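Long-range contacts in putative uncharacterized protein PH0594 (Pyrococcus horikoshii, PDB 4HXF), which acts as a serine protease of the acylaminoacyl peptidase type, assembling into a hexamer that selects its substrates by self-compartmentalization: residues T10-A15 and T32-E37; A319-E324 and L335-G340; Y593-E598 and F611-I616. All blocks are in the same frame, centred on the assembly; numbering follows the deposited sequence. Where two conformers were deposited one is given.

Interaction 1 of 3, residues T10-A15 and T32-E37; sequences TFTKFA and TKANLE
The carbonyl oxygen of Thr12 is gripped by two waters that link it to the backbone of Ala34. The first accepts from Ala34 N and donates to Phe14 O at 2.7 Å, with a weaker bond to Thr12 O, so one molecule joins strand 26-35 to the carbonyls of Thr12 and Phe14. The second lies 2.9 Å from Thr12 O and 2.7 Å from Ala34 O, although its two protons are probably shared among further acceptors. Direct contact is mostly carbon against carbonyl oxygen, with a little apolar packing. Thr12 CB rests 3.5 Å from Ala34 O, and its CG2, anti to the carbonyl carbon, lies over one face of the Phe11 ring near the rim and also touches Leu36 CB. A chi1 of 71° puts Thr12 OG1 between the backbone N and the carbonyl carbon, where it is bonded to Lys9 O. Phe11 brings CE2 to 4.2 Å from Ala34 CB, while its side chain also touches Tyr593, Arg589 and Met590 of helix 586-605. Lys33 is bent at chi2, chi3 and chi4, which folds its chain over the 12-15 backbone: CE lies 3.4 Å from Phe14 O and CD 4.0 Å from Ala15 CA. Its NZ then forms a salt bridge with Glu163 of the second subunit and a hydrogen bond to Gly161 O there. An alanine in place of Lys33 would probably leave Glu163 of that subunit without this positive mate and the carbonyl of Phe14 without its methylene cover. The Lys33 side chain also lies beside Glu42, its nearest atom about 5 Å from a bound magnesium ion. The arrangement belongs to the entry into a beta-propeller: a 3-10 turn against the hydrolase domain leads into 16-23, the first strand of a four-stranded antiparallel blade in which 26-35 is second.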
ATOM      1  N   THR A  10     -34.465  10.808   2.843  1.00 16.05           N
ATOM      2  CA  THR A  10     -35.023  11.525   1.684  1.00 15.52           C
ATOM      3  C   THR A  10     -34.163  12.756   1.223  1.00 15.53           C
ATOM      4  O   THR A  10     -34.117  13.035   0.007  1.00 15.60           O
ATOM      5  CB  THR A  10     -36.458  12.009   1.923  1.00 17.11           C
ATOM      6  OG1 THR A  10     -37.173  10.954   2.565  1.00 15.68           O
ATOM      7  CG2 THR A  10     -37.138  12.429   0.646  1.00 18.70           C
ATOM      8  N   PHE A  11     -33.454  13.356   2.169  1.00 14.13           N
ATOM      9  CA  PHE A  11     -32.668  14.602   1.892  1.00 14.16           C
ATOM     10  C   PHE A  11     -31.577  14.258   0.867  1.00 14.73           C
ATOM     11  O   PHE A  11     -31.119  15.136   0.143  1.00 16.43           O
ATOM     12  CB  PHE A  11     -32.075  15.184   3.144  1.00 14.54           C
ATOM     13  CG  PHE A  11     -30.939  14.436   3.656  1.00 15.98           C
ATOM     14  CD1 PHE A  11     -31.139  13.327   4.495  1.00 15.86           C
ATOM     15  CD2 PHE A  11     -29.630  14.856   3.393  1.00 17.22           C
ATOM     16  CE1 PHE A  11     -30.076  12.586   4.967  1.00 16.22           C
ATOM     17  CE2 PHE A  11     -28.550  14.117   3.896  1.00 17.36           C
ATOM     18  CZ  PHE A  11     -28.760  13.002   4.711  1.00 17.05           C
ATOM     19  N   THR A  12     -31.226  13.000   0.741  1.00 14.88           N
ATOM     20  CA  THR A  12     -30.195  12.616  -0.204  1.00 16.33           C
ATOM     21  C   THR A  12     -30.656  12.600  -1.629  1.00 16.09           C
ATOM     22  O   THR A  12     -29.855  12.463  -2.497  1.00 18.12           O
ATOM     23  CB  THR A  12     -29.531  11.274   0.134  1.00 17.09           C
ATOM     24  OG1 THR A  12     -30.404  10.174  -0.099  1.00 18.73           O
ATOM     25  CG2 THR A  12     -28.943  11.280   1.619  1.00 18.20           C
ATOM     26  N   LYS A  13     -31.959  12.606  -1.856  1.00 16.29           N
ATOM     27  CA  LYS A  13     -32.543  12.455  -3.195  1.00 18.61           C
ATOM     28  C   LYS A  13     -32.603  13.854  -3.836  1.00 18.24           C
ATOM     29  O   LYS A  13     -32.916  13.951  -5.033  1.00 20.81           O
ATOM     30  CB  LYS A  13     -33.914  11.806  -3.088  1.00 20.53           C
ATOM     31  CG  LYS A  13     -33.767  10.379  -2.534  1.00 24.52           C
ATOM     32  CD  LYS A  13     -35.048   9.542  -2.536  1.00 37.70           C
ATOM     33  N   PHE A  14     -32.394  14.946  -3.098  1.00 14.50           N
ATOM     34  CA  PHE A  14     -32.521  16.281  -3.693  1.00 14.62           C
ATOM     35  C   PHE A  14     -31.234  16.785  -4.329  1.00 16.91           C
ATOM     36  O   PHE A  14     -30.122  16.542  -3.848  1.00 20.82           O
ATOM     37  CB  PHE A  14     -33.036  17.349  -2.707  1.00 15.79           C
ATOM     38  CG  PHE A  14     -34.238  16.901  -1.916  1.00 16.64           C
ATOM     39  CD1 PHE A  14     -34.427  17.285  -0.614  1.00 17.08           C
ATOM     40  CD2 PHE A  14     -35.250  16.160  -2.509  1.00 20.42           C
ATOM     41  CE1 PHE A  14     -35.553  16.862   0.156  1.00 16.17           C
ATOM     42  CE2 PHE A  14     -36.361  15.711  -1.728  1.00 19.16           C
ATOM     43  CZ  PHE A  14     -36.508  16.089  -0.397  1.00 18.08           C
ATOM     44  N   ALA A  15     -31.395  17.639  -5.329  1.00 13.82           N
ATOM     45  CA  ALA A  15     -30.253  18.377  -5.914  1.00 14.25           C
ATOM     46  C   ALA A  15     -30.156  19.662  -5.227  1.00 15.58           C
ATOM     47  O   ALA A  15     -31.181  20.353  -5.139  1.00 16.88           O
ATOM     48  CB  ALA A  15     -30.474  18.589  -7.461  1.00 15.47           C
ATOM     49  N   THR A  32     -24.802  20.147  -6.016  1.00 14.19           N
ATOM     50  CA  THR A  32     -24.319  19.308  -4.928  1.00 14.05           C
ATOM     51  C   THR A  32     -25.264  18.172  -4.647  1.00 13.80           C
ATOM     52  O   THR A  32     -26.452  18.406  -4.609  1.00 14.69           O
ATOM     53  CB  THR A  32     -24.066  20.094  -3.631  1.00 14.57           C
ATOM     54  OG1 THR A  32     -23.098  21.153  -3.957  1.00 16.83           O
ATOM     55  CG2 THR A  32     -23.579  19.200  -2.440  1.00 15.29           C
ATOM     56  N   LYS A  33     -24.692  16.986  -4.463  1.00 13.63           N
ATOM     57  CA  LYS A  33     -25.393  15.801  -4.076  1.00 13.05           C
ATOM     58  C   LYS A  33     -24.825  15.217  -2.812  1.00 13.37           C
ATOM     59  O   LYS A  33     -23.604  15.157  -2.721  1.00 13.64           O
ATOM     60  CB  LYS A  33     -25.321  14.763  -5.173  1.00 15.27           C
ATOM     61  CG  LYS A  33     -26.096  15.219  -6.429  1.00 16.47           C
ATOM     62  CD  LYS A  33     -27.629  15.431  -6.300  1.00 19.03           C
ATOM     63  CE  LYS A  33     -28.408  14.298  -5.757  1.00 20.61           C
ATOM     64  NZ  LYS A  33     -28.324  13.188  -6.597  1.00 20.15           N
ATOM     65  N   ALA A  34     -25.671  14.782  -1.888  1.00 13.74           N
ATOM     66  CA  ALA A  34     -25.241  14.022  -0.718  1.00 13.95           C
ATOM     67  C   ALA A  34     -25.265  12.559  -1.095  1.00 15.33           C
ATOM     68  O   ALA A  34     -26.367  11.946  -1.279  1.00 17.17           O
ATOM     69  CB  ALA A  34     -26.226  14.328   0.416  1.00 13.52           C
ATOM     70  N   ASN A  35     -24.061  11.950  -1.154  1.00 15.92           N
ATOM     71  CA  ASN A  35     -23.932  10.540  -1.524  1.00 17.40           C
ATOM     72  C   ASN A  35     -23.817   9.709  -0.248  1.00 17.83           C
ATOM     73  O   ASN A  35     -22.807   9.788   0.469  1.00 18.62           O
ATOM     74  CB  ASN A  35     -22.767  10.348  -2.413  1.00 18.12           C
ATOM     75  CG  ASN A  35     -22.580   8.895  -2.843  1.00 21.15           C
ATOM     76  OD1 ASN A  35     -22.953   7.956  -2.137  1.00 22.16           O
ATOM     77  ND2 ASN A  35     -22.041   8.719  -4.070  1.00 22.04           N
ATOM     78  N   LEU A  36     -24.872   9.053   0.105  1.00 18.63           N
ATOM     79  CA  LEU A  36     -24.903   8.307   1.391  1.00 20.05           C
ATOM     80  C   LEU A  36     -23.980   7.129   1.427  1.00 24.09           C
ATOM     81  O   LEU A  36     -23.296   6.882   2.437  1.00 22.19           O
ATOM     82  CB  LEU A  36     -26.341   7.859   1.650  1.00 23.27           C
ATOM     83  CG  LEU A  36     -26.694   7.321   3.024  1.00 25.89           C
ATOM     84  CD1 LEU A  36     -26.283   8.253   4.210  1.00 28.00           C
ATOM     85  CD2 LEU A  36     -28.229   7.080   2.986  1.00 26.62           C
ATOM     86  N   GLU A  37     -23.832   6.467   0.274  1.00 21.97           N
ATOM     87  CA  GLU A  37     -22.978   5.276   0.174  1.00 25.21           C
ATOM     88  C   GLU A  37     -21.520   5.610   0.364  1.00 24.97           C
ATOM     89  O   GLU A  37     -20.843   4.914   1.103  1.00 28.38           O
ATOM     90  CB  GLU A  37     -23.206   4.520  -1.158  1.00 29.65           C
ATOM     91  CG  GLU A  37     -24.595   3.922  -1.281  1.00 37.56           C
ATOM     92  CD  GLU A  37     -25.710   4.949  -1.433  1.00 45.52           C
ATOM     93  OE1 GLU A  37     -25.538   6.041  -2.105  1.00 37.30           O
ATOM     94  OE2 GLU A  37     -26.786   4.626  -0.847  1.00 44.34           O
TER
HETATM   95  O   HOH W   1     -28.456  14.893  -2.448  1.00 16.77           O
HETATM   96  O   HOH W   2     -27.553  11.104  -3.551  1.00 21.74           O

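Interaction 2 of 3, residues A319-E324 and L335-G340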
ATOM      1  N   ALA A 319     -41.018  27.219   0.880  1.00 17.50           N
ATOM      2  CA  ALA A 319     -41.298  26.318   1.996  1.00 16.93           C
ATOM      3  C   ALA A 319     -41.346  24.862   1.532  1.00 17.39           C
ATOM      4  O   ALA A 319     -41.021  23.997   2.340  1.00 18.93           O
ATOM      5  CB  ALA A 319     -42.610  26.635   2.677  1.00 16.66           C
ATOM      6  N   THR A 320     -41.708  24.676   0.268  1.00 17.31           N
ATOM      7  CA  THR A 320     -41.886  23.288  -0.176  1.00 18.61           C
ATOM      8  C   THR A 320     -40.899  22.829  -1.266  1.00 19.43           C
ATOM      9  O   THR A 320     -41.041  21.721  -1.740  1.00 18.69           O
ATOM     10  CB  THR A 320     -43.328  23.052  -0.677  1.00 18.26           C
ATOM     11  OG1 THR A 320     -43.625  23.899  -1.821  1.00 18.64           O
ATOM     12  CG2 THR A 320     -44.326  23.268   0.429  1.00 19.20           C
ATOM     13  N   ARG A 321     -39.942  23.639  -1.683  1.00 18.27           N
ATOM     14  CA  ARG A 321     -38.944  23.272  -2.720  1.00 17.49           C
ATOM     15  C   ARG A 321     -37.571  23.853  -2.387  1.00 17.26           C
ATOM     16  O   ARG A 321     -37.449  25.056  -2.173  1.00 17.37           O
ATOM     17  CB  ARG A 321     -39.302  23.854  -4.119  1.00 18.81           C
ATOM     18  CG  ARG A 321     -40.457  23.058  -4.798  1.00 21.56           C
ATOM     19  CD  ARG A 321     -39.987  21.646  -5.173  1.00 22.18           C
ATOM     20  NE  ARG A 321     -39.012  21.672  -6.295  1.00 25.39           N
ATOM     21  CZ  ARG A 321     -39.304  21.599  -7.609  1.00 23.90           C
ATOM     22  NH1 ARG A 321     -38.342  21.756  -8.557  1.00 20.80           N
ATOM     23  NH2 ARG A 321     -40.573  21.384  -7.971  1.00 26.65           N
ATOM     24  N   PRO A 322     -36.565  23.025  -2.437  1.00 16.45           N
ATOM     25  CA  PRO A 322     -35.196  23.559  -2.478  1.00 15.98           C
ATOM     26  C   PRO A 322     -35.018  24.474  -3.632  1.00 15.16           C
ATOM     27  O   PRO A 322     -35.759  24.448  -4.626  1.00 15.76           O
ATOM     28  CB  PRO A 322     -34.310  22.307  -2.633  1.00 16.85           C
ATOM     29  CG  PRO A 322     -35.165  21.141  -2.077  1.00 17.39           C
ATOM     30  CD  PRO A 322     -36.587  21.530  -2.466  1.00 16.50           C
ATOM     31  N   ALA A 323     -33.935  25.247  -3.563  1.00 15.47           N
ATOM     32  CA  ALA A 323     -33.634  26.275  -4.550  1.00 15.27           C
ATOM     33  C   ALA A 323     -33.598  25.723  -5.960  1.00 15.59           C
ATOM     34  O   ALA A 323     -33.065  24.655  -6.246  1.00 17.31           O
ATOM     35  CB  ALA A 323     -32.251  26.960  -4.278  1.00 17.96           C
ATOM     36  N   GLU A 324     -34.131  26.531  -6.855  1.00 14.86           N
ATOM     37  CA  GLU A 324     -33.942  26.375  -8.282  1.00 15.62           C
ATOM     38  C   GLU A 324     -33.482  27.715  -8.821  1.00 15.84           C
ATOM     39  O   GLU A 324     -33.685  28.754  -8.220  1.00 15.79           O
ATOM     40  CB  GLU A 324     -35.238  25.910  -9.031  1.00 15.17           C
ATOM     41  CG  GLU A 324     -35.808  24.568  -8.627  1.00 14.88           C
ATOM     42  CD  GLU A 324     -35.047  23.339  -9.111  1.00 14.52           C
ATOM     43  OE1 GLU A 324     -35.375  22.236  -8.611  1.00 14.54           O
ATOM     44  OE2 GLU A 324     -34.146  23.443 -10.015  1.00 14.34           O
ATOM     45  N   LEU A 335     -35.441  28.776 -14.833  1.00 21.69           N
ATOM     46  CA  LEU A 335     -34.408  28.225 -15.690  1.00 22.48           C
ATOM     47  C   LEU A 335     -34.251  26.750 -15.395  1.00 23.85           C
ATOM     48  O   LEU A 335     -33.889  26.017 -16.314  1.00 27.09           O
ATOM     49  CB  LEU A 335     -32.984  28.887 -15.588  1.00 21.28           C
ATOM     50  CG  LEU A 335     -33.075  30.375 -16.008  1.00 26.12           C
ATOM     51  CD1 LEU A 335     -31.652  30.908 -15.879  1.00 24.30           C
ATOM     52  CD2 LEU A 335     -33.612  30.356 -17.443  1.00 25.70           C
ATOM     53  N   THR A 336     -34.309  26.333 -14.130  1.00 18.53           N
ATOM     54  CA  THR A 336     -33.933  24.903 -13.818  1.00 18.23           C
ATOM     55  C   THR A 336     -35.148  24.256 -13.151  1.00 17.10           C
ATOM     56  O   THR A 336     -35.967  24.919 -12.471  1.00 17.66           O
ATOM     57  CB  THR A 336     -32.692  24.726 -12.979  1.00 15.90           C
ATOM     58  OG1 THR A 336     -32.903  25.193 -11.629  1.00 16.36           O
ATOM     59  CG2 THR A 336     -31.436  25.388 -13.526  1.00 16.77           C
ATOM     60  N   ASP A 337     -35.194  22.915 -13.189  1.00 17.20           N
ATOM     61  CA  ASP A 337     -36.193  22.180 -12.529  1.00 16.89           C
ATOM     62  C   ASP A 337     -35.591  20.825 -12.022  1.00 15.94           C
ATOM     63  O   ASP A 337     -36.095  19.732 -12.308  1.00 15.62           O
ATOM     64  CB  ASP A 337     -37.378  21.866 -13.422  1.00 20.33           C
ATOM     65  CG  ASP A 337     -38.574  21.368 -12.639  1.00 25.46           C
ATOM     66  OD1 ASP A 337     -38.692  21.647 -11.440  1.00 30.59           O
ATOM     67  OD2 ASP A 337     -39.402  20.675 -13.267  1.00 35.91           O
ATOM     68  N   TYR A 338     -34.456  20.927 -11.343  1.00 14.32           N
ATOM     69  CA  TYR A 338     -33.713  19.731 -10.910  1.00 15.35           C
ATOM     70  C   TYR A 338     -34.511  18.770 -10.082  1.00 15.17           C
ATOM     71  O   TYR A 338     -34.423  17.569 -10.317  1.00 14.82           O
ATOM     72  CB  TYR A 338     -32.448  20.070 -10.123  1.00 15.32           C
ATOM     73  CG  TYR A 338     -31.278  20.466 -10.988  1.00 17.26           C
ATOM     74  CD1 TYR A 338     -31.092  21.762 -11.400  1.00 16.05           C
ATOM     75  CD2 TYR A 338     -30.433  19.515 -11.501  1.00 16.46           C
ATOM     76  CE1 TYR A 338     -30.048  22.155 -12.212  1.00 15.71           C
ATOM     77  CE2 TYR A 338     -29.422  19.882 -12.386  1.00 15.24           C
ATOM     78  CZ  TYR A 338     -29.206  21.193 -12.691  1.00 14.35           C
ATOM     79  OH  TYR A 338     -28.209  21.521 -13.545  1.00 15.49           O
ATOM     80  N   ASN A 339     -35.366  19.282  -9.169  1.00 14.23           N
ATOM     81  CA  ASN A 339     -36.119  18.417  -8.266  1.00 14.83           C
ATOM     82  C   ASN A 339     -37.566  18.160  -8.658  1.00 15.69           C
ATOM     83  O   ASN A 339     -38.345  17.635  -7.900  1.00 14.30           O
ATOM     84  CB  ASN A 339     -36.004  18.891  -6.812  1.00 14.64           C
ATOM     85  CG  ASN A 339     -34.562  18.891  -6.300  1.00 14.43           C
ATOM     86  OD1 ASN A 339     -33.926  17.880  -6.399  1.00 15.86           O
ATOM     87  ND2 ASN A 339     -34.076  20.042  -5.808  1.00 15.06           N
ATOM     88  N   GLY A 340     -37.880  18.621  -9.883  1.00 16.55           N
ATOM     89  CA  GLY A 340     -39.251  18.524 -10.386  1.00 16.98           C
ATOM     90  C   GLY A 340     -39.788  17.119 -10.463  1.00 18.95           C
ATOM     91  O   GLY A 340     -40.979  16.891 -10.163  1.00 18.86           O
TER
HETATM   92  O   HOH W   3     -36.139  22.175  -5.960  1.00 16.45           O
HETATM   93  O   HOH W   4     -41.497  21.395 -10.794  1.00 24.93           O
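Thr336 OG1 donates to the anti lone pair of Glu324 OE2, 2.7 Å away, and is itself bonded to Leu325 N. At Asp337 the CB leaves the backbone directed away from 319-324, yet CG stands anti to the backbone N (chi1 -167°) and OD1 comes back to Arg321. There NH1 donates in the guanidinium plane, 2.9 Å from Asp337 OD1 and nearly straight at 169°, forming a salt bridge; a water also links Arg321 NH2 to the same oxygen. Tyr338 follows with its backbone N bonded to Glu324 OE2 at 2.9 Å, on the syn side but tilted out of the carboxylate plane, while that oxygen also lies at the edge of the tyrosine ring. Asn339 N takes the other oxygen, 3.0 Å from Glu324 OE1 through the syn lone pair. Arg321 NH1 reaches OE1 as well, from 44° above the carboxylate plane, so this one nitrogen sits between two acids and would probably ease the repulsion between them. The side chain of Asn339 carries ND2 to a water that also holds Arg321 NE, Pro322 O and Glu324 OE1, and ND2 rests 3.9 Å from Pro322 CB; Asn339 OD1 accepts from Ala15 N. Asn339 C lies 3.7 Å above one guanidinium face. Gly340 N closes the type I turn by donating to Asp337 O, an oxygen also bonded to Arg116 of the second subunit. With both oxygens Glu324 holds the Thr336 hydroxyl and the two backbone N-H groups in the middle of the turn. The turn lies between strand 332-334 and helix 340-343, whose Phe343 packs on Arg321 and Pro322, while Thr336 and Tyr338 lean on strands 26-35 and 54-59 of the first propeller blade, where Tyr338 OH is bonded to Tyr29 OH.

Interaction 3 of 3, residues Y593-E598 and F611-I616; sequences YKLFME and FDVEKI
The C-terminal helix 613-617 of the alpha/beta-hydrolase part packs here on the long helix 586-605, with Glu598 and Ile616 at the middle of the contact. The two side chains run alongside each other, pointing opposite ways: Ile616 CG2, anti to its backbone N, lies 3.5 Å from both CB and CG of Glu598. Phe611, just ahead of the short helix, turns its ring edge to the longer one, with CE1 3.8 Å from Glu598 C, and one face of that ring carries Ile616 CD1 near its rim. Leu595 brings CD2 up to Phe611 CE2 and Val613 CG2, but it was deposited in two conformers, so its exact spacing is doubtful. Lys594 lays CE beside Ile616 O and places NZ 3.0 Å from Glu598 OE2, a salt bridge within one helix, while Glu598 OE1 pairs with Arg602. Asp612 caps the short helix weakly, OD2 accepting from Glu614 N and Lys615 N. Phe131 and Phe133 of the third subunit pack on Leu595, Phe611 and Val613. The charged ends are thus matched along helix 586-605 itself, leaving apolar carbon and the methylenes of Glu598 to join the two helices.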
ATOM      1  N   TYR A 593     -31.414  12.676  11.691  1.00 14.29           N
ATOM      2  CA  TYR A 593     -32.827  12.714  11.335  1.00 14.49           C
ATOM      3  C   TYR A 593     -33.601  11.529  11.901  1.00 14.97           C
ATOM      4  O   TYR A 593     -34.757  11.680  12.354  1.00 14.18           O
ATOM      5  CB  TYR A 593     -33.039  12.827   9.824  1.00 13.89           C
ATOM      6  CG  TYR A 593     -32.576  14.123   9.145  1.00 13.71           C
ATOM      7  CD1 TYR A 593     -31.716  14.084   8.028  1.00 14.44           C
ATOM      8  CD2 TYR A 593     -33.006  15.316   9.587  1.00 14.51           C
ATOM      9  CE1 TYR A 593     -31.394  15.265   7.376  1.00 14.55           C
ATOM     10  CE2 TYR A 593     -32.623  16.528   9.001  1.00 15.68           C
ATOM     11  CZ  TYR A 593     -31.808  16.465   7.863  1.00 14.98           C
ATOM     12  OH  TYR A 593     -31.444  17.637   7.231  1.00 16.05           O
ATOM     13  N   LYS A 594     -32.985  10.339  11.930  1.00 15.32           N
ATOM     14  CA  LYS A 594     -33.700   9.165  12.370  1.00 17.18           C
ATOM     15  C   LYS A 594     -33.886   9.249  13.907  1.00 16.47           C
ATOM     16  O   LYS A 594     -34.974   8.964  14.481  1.00 16.61           O
ATOM     17  CB  LYS A 594     -32.882   7.939  12.008  1.00 19.78           C
ATOM     18  CG  LYS A 594     -33.526   6.658  12.510  1.00 20.20           C
ATOM     19  CD  LYS A 594     -34.929   6.409  11.962  1.00 24.13           C
ATOM     20  CE  LYS A 594     -35.420   4.974  12.197  1.00 28.94           C
ATOM     21  NZ  LYS A 594     -36.849   4.702  11.816  1.00 27.87           N
ATOM     22  N   LEU A 595     -32.852   9.752  14.634  1.00 14.17           N
ATOM     23  CA  LEU A 595     -32.973  10.004  16.100  0.50 14.88           C
ATOM     24  C   LEU A 595     -34.098  10.991  16.414  1.00 15.35           C
ATOM     25  O   LEU A 595     -34.916  10.784  17.312  1.00 14.68           O
ATOM     26  CB  LEU A 595     -31.679  10.542  16.733  0.50 14.92           C
ATOM     27  CG  LEU A 595     -30.468   9.632  16.891  0.50 15.45           C
ATOM     28  CD1 LEU A 595     -29.231  10.435  17.305  0.50 15.33           C
ATOM     29  CD2 LEU A 595     -30.834   8.559  17.942  0.50 15.81           C
ATOM     30  N   PHE A 596     -34.120  12.084  15.648  1.00 14.53           N
ATOM     31  CA  PHE A 596     -35.069  13.135  15.852  1.00 14.63           C
ATOM     32  C   PHE A 596     -36.471  12.569  15.676  1.00 15.66           C
ATOM     33  O   PHE A 596     -37.363  12.757  16.526  1.00 14.95           O
ATOM     34  CB  PHE A 596     -34.774  14.216  14.823  1.00 14.50           C
ATOM     35  CG  PHE A 596     -35.666  15.464  14.869  1.00 14.67           C
ATOM     36  CD1 PHE A 596     -35.223  16.626  15.479  1.00 16.01           C
ATOM     37  CD2 PHE A 596     -36.893  15.498  14.201  1.00 16.82           C
ATOM     38  CE1 PHE A 596     -36.014  17.756  15.524  1.00 18.02           C
ATOM     39  CE2 PHE A 596     -37.659  16.646  14.169  1.00 19.05           C
ATOM     40  CZ  PHE A 596     -37.237  17.764  14.892  1.00 18.41           C
ATOM     41  N   MET A 597     -36.715  11.878  14.570  1.00 15.23           N
ATOM     42  CA  MET A 597     -38.063  11.416  14.327  0.50 16.35           C
ATOM     43  C   MET A 597     -38.468  10.346  15.334  1.00 17.65           C
ATOM     44  O   MET A 597     -39.612  10.385  15.808  1.00 18.33           O
ATOM     45  CB  MET A 597     -38.297  11.030  12.824  0.50 18.85           C
ATOM     46  CG  MET A 597     -37.535   9.860  12.308  0.50 19.16           C
ATOM     47  SD  MET A 597     -37.333   9.891  10.442  0.50 25.96           S
ATOM     48  CE  MET A 597     -38.146   8.331  10.281  0.50 18.72           C
ATOM     49  N   GLU A 598     -37.563   9.455  15.682  1.00 16.40           N
ATOM     50  CA  GLU A 598     -37.935   8.422  16.625  1.00 16.96           C
ATOM     51  C   GLU A 598     -38.155   8.871  18.050  1.00 16.31           C
ATOM     52  O   GLU A 598     -39.033   8.357  18.738  1.00 15.77           O
ATOM     53  CB  GLU A 598     -36.932   7.265  16.620  1.00 16.18           C
ATOM     54  CG  GLU A 598     -36.929   6.475  15.310  1.00 21.42           C
ATOM     55  CD  GLU A 598     -38.300   5.895  14.969  1.00 30.94           C
ATOM     56  OE1 GLU A 598     -38.974   5.388  15.925  1.00 28.57           O
ATOM     57  OE2 GLU A 598     -38.744   5.998  13.766  1.00 29.55           O
ATOM     58  N   PHE A 611     -35.116   4.531  25.710  1.00 25.15           N
ATOM     59  CA  PHE A 611     -34.785   4.844  24.356  1.00 28.41           C
ATOM     60  C   PHE A 611     -33.571   3.961  23.962  1.00 30.26           C
ATOM     61  O   PHE A 611     -32.442   4.393  23.999  1.00 34.13           O
ATOM     62  CB  PHE A 611     -34.568   6.342  24.202  1.00 24.93           C
ATOM     63  CG  PHE A 611     -34.634   6.855  22.794  1.00 25.73           C
ATOM     64  CD1 PHE A 611     -35.846   6.993  22.100  1.00 22.68           C
ATOM     65  CD2 PHE A 611     -33.527   7.216  22.157  1.00 26.80           C
ATOM     66  CE1 PHE A 611     -35.905   7.451  20.824  1.00 22.52           C
ATOM     67  CE2 PHE A 611     -33.597   7.763  20.858  1.00 31.52           C
ATOM     68  CZ  PHE A 611     -34.823   7.838  20.175  1.00 24.06           C
ATOM     69  N   ASP A 612     -33.878   2.750  23.508  1.00 32.90           N
ATOM     70  CA  ASP A 612     -32.835   1.777  23.122  1.00 32.71           C
ATOM     71  C   ASP A 612     -32.335   2.147  21.746  1.00 31.83           C
ATOM     72  O   ASP A 612     -32.863   1.702  20.727  1.00 32.68           O
ATOM     73  CB  ASP A 612     -33.407   0.378  23.079  1.00 39.72           C
ATOM     74  CG  ASP A 612     -32.300  -0.693  22.842  1.00 45.88           C
ATOM     75  OD1 ASP A 612     -32.539  -1.866  23.210  1.00 52.61           O
ATOM     76  OD2 ASP A 612     -31.192  -0.327  22.317  1.00 42.94           O
ATOM     77  N   VAL A 613     -31.364   3.031  21.685  1.00 28.22           N
ATOM     78  CA  VAL A 613     -30.908   3.579  20.408  1.00 29.22           C
ATOM     79  C   VAL A 613     -30.319   2.466  19.478  1.00 33.26           C
ATOM     80  O   VAL A 613     -30.397   2.553  18.272  1.00 34.89           O
ATOM     81  CB  VAL A 613     -29.921   4.720  20.722  1.00 37.52           C
ATOM     82  CG1 VAL A 613     -28.525   4.187  21.155  1.00 33.26           C
ATOM     83  CG2 VAL A 613     -29.892   5.685  19.612  1.00 33.07           C
ATOM     84  N   GLU A 614     -29.754   1.403  20.041  1.00 35.64           N
ATOM     85  CA  GLU A 614     -29.185   0.336  19.191  1.00 37.53           C
ATOM     86  C   GLU A 614     -30.322  -0.308  18.322  1.00 35.91           C
ATOM     87  O   GLU A 614     -30.239  -0.398  17.068  1.00 37.41           O
ATOM     88  CB  GLU A 614     -28.483  -0.697  20.084  1.00 36.95           C
ATOM     89  N   LYS A 615     -31.421  -0.635  19.013  1.00 32.53           N
ATOM     90  CA  LYS A 615     -32.620  -1.260  18.422  1.00 38.47           C
ATOM     91  C   LYS A 615     -33.349  -0.291  17.509  1.00 45.21           C
ATOM     92  O   LYS A 615     -33.643  -0.620  16.334  1.00 38.79           O
ATOM     93  CB  LYS A 615     -33.546  -1.753  19.539  1.00 38.17           C
ATOM     94  CG  LYS A 615     -34.675  -2.654  19.080  1.00 38.13           C
ATOM     95  N   ILE A 616     -33.588   0.928  18.033  1.00 36.04           N
ATOM     96  CA  ILE A 616     -34.422   1.936  17.355  1.00 41.33           C
ATOM     97  C   ILE A 616     -33.740   2.335  16.039  1.00 40.63           C
ATOM     98  O   ILE A 616     -34.440   2.542  15.033  1.00 39.86           O
ATOM     99  CB  ILE A 616     -34.691   3.194  18.259  1.00 37.28           C
ATOM    100  CG1 ILE A 616     -35.542   2.826  19.491  1.00 42.78           C
ATOM    101  CG2 ILE A 616     -35.312   4.305  17.451  1.00 34.86           C
ATOM    102  CD1 ILE A 616     -35.578   3.909  20.564  1.00 37.42           C
TER

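All three contacts are mainly buried, but they lie in different parts of the fold. Interactions 1 and 2 sit side by side at the first and last propeller blades and both touch the second subunit; they meet through the backbone of 10-15 and a side chain of 335-340. Interaction 3 belongs to the hydrolase domain, further from the centre of the chain, and meets interaction 1 ring to ring; it is about 11 Å from interaction 2 at the nearest atoms. Their chemistry differs accordingly: waters and methylenes join 10-15 to 32-37, a charge network ties 319-324 to 335-340, and carbon packing holds 593-598 against 611-616.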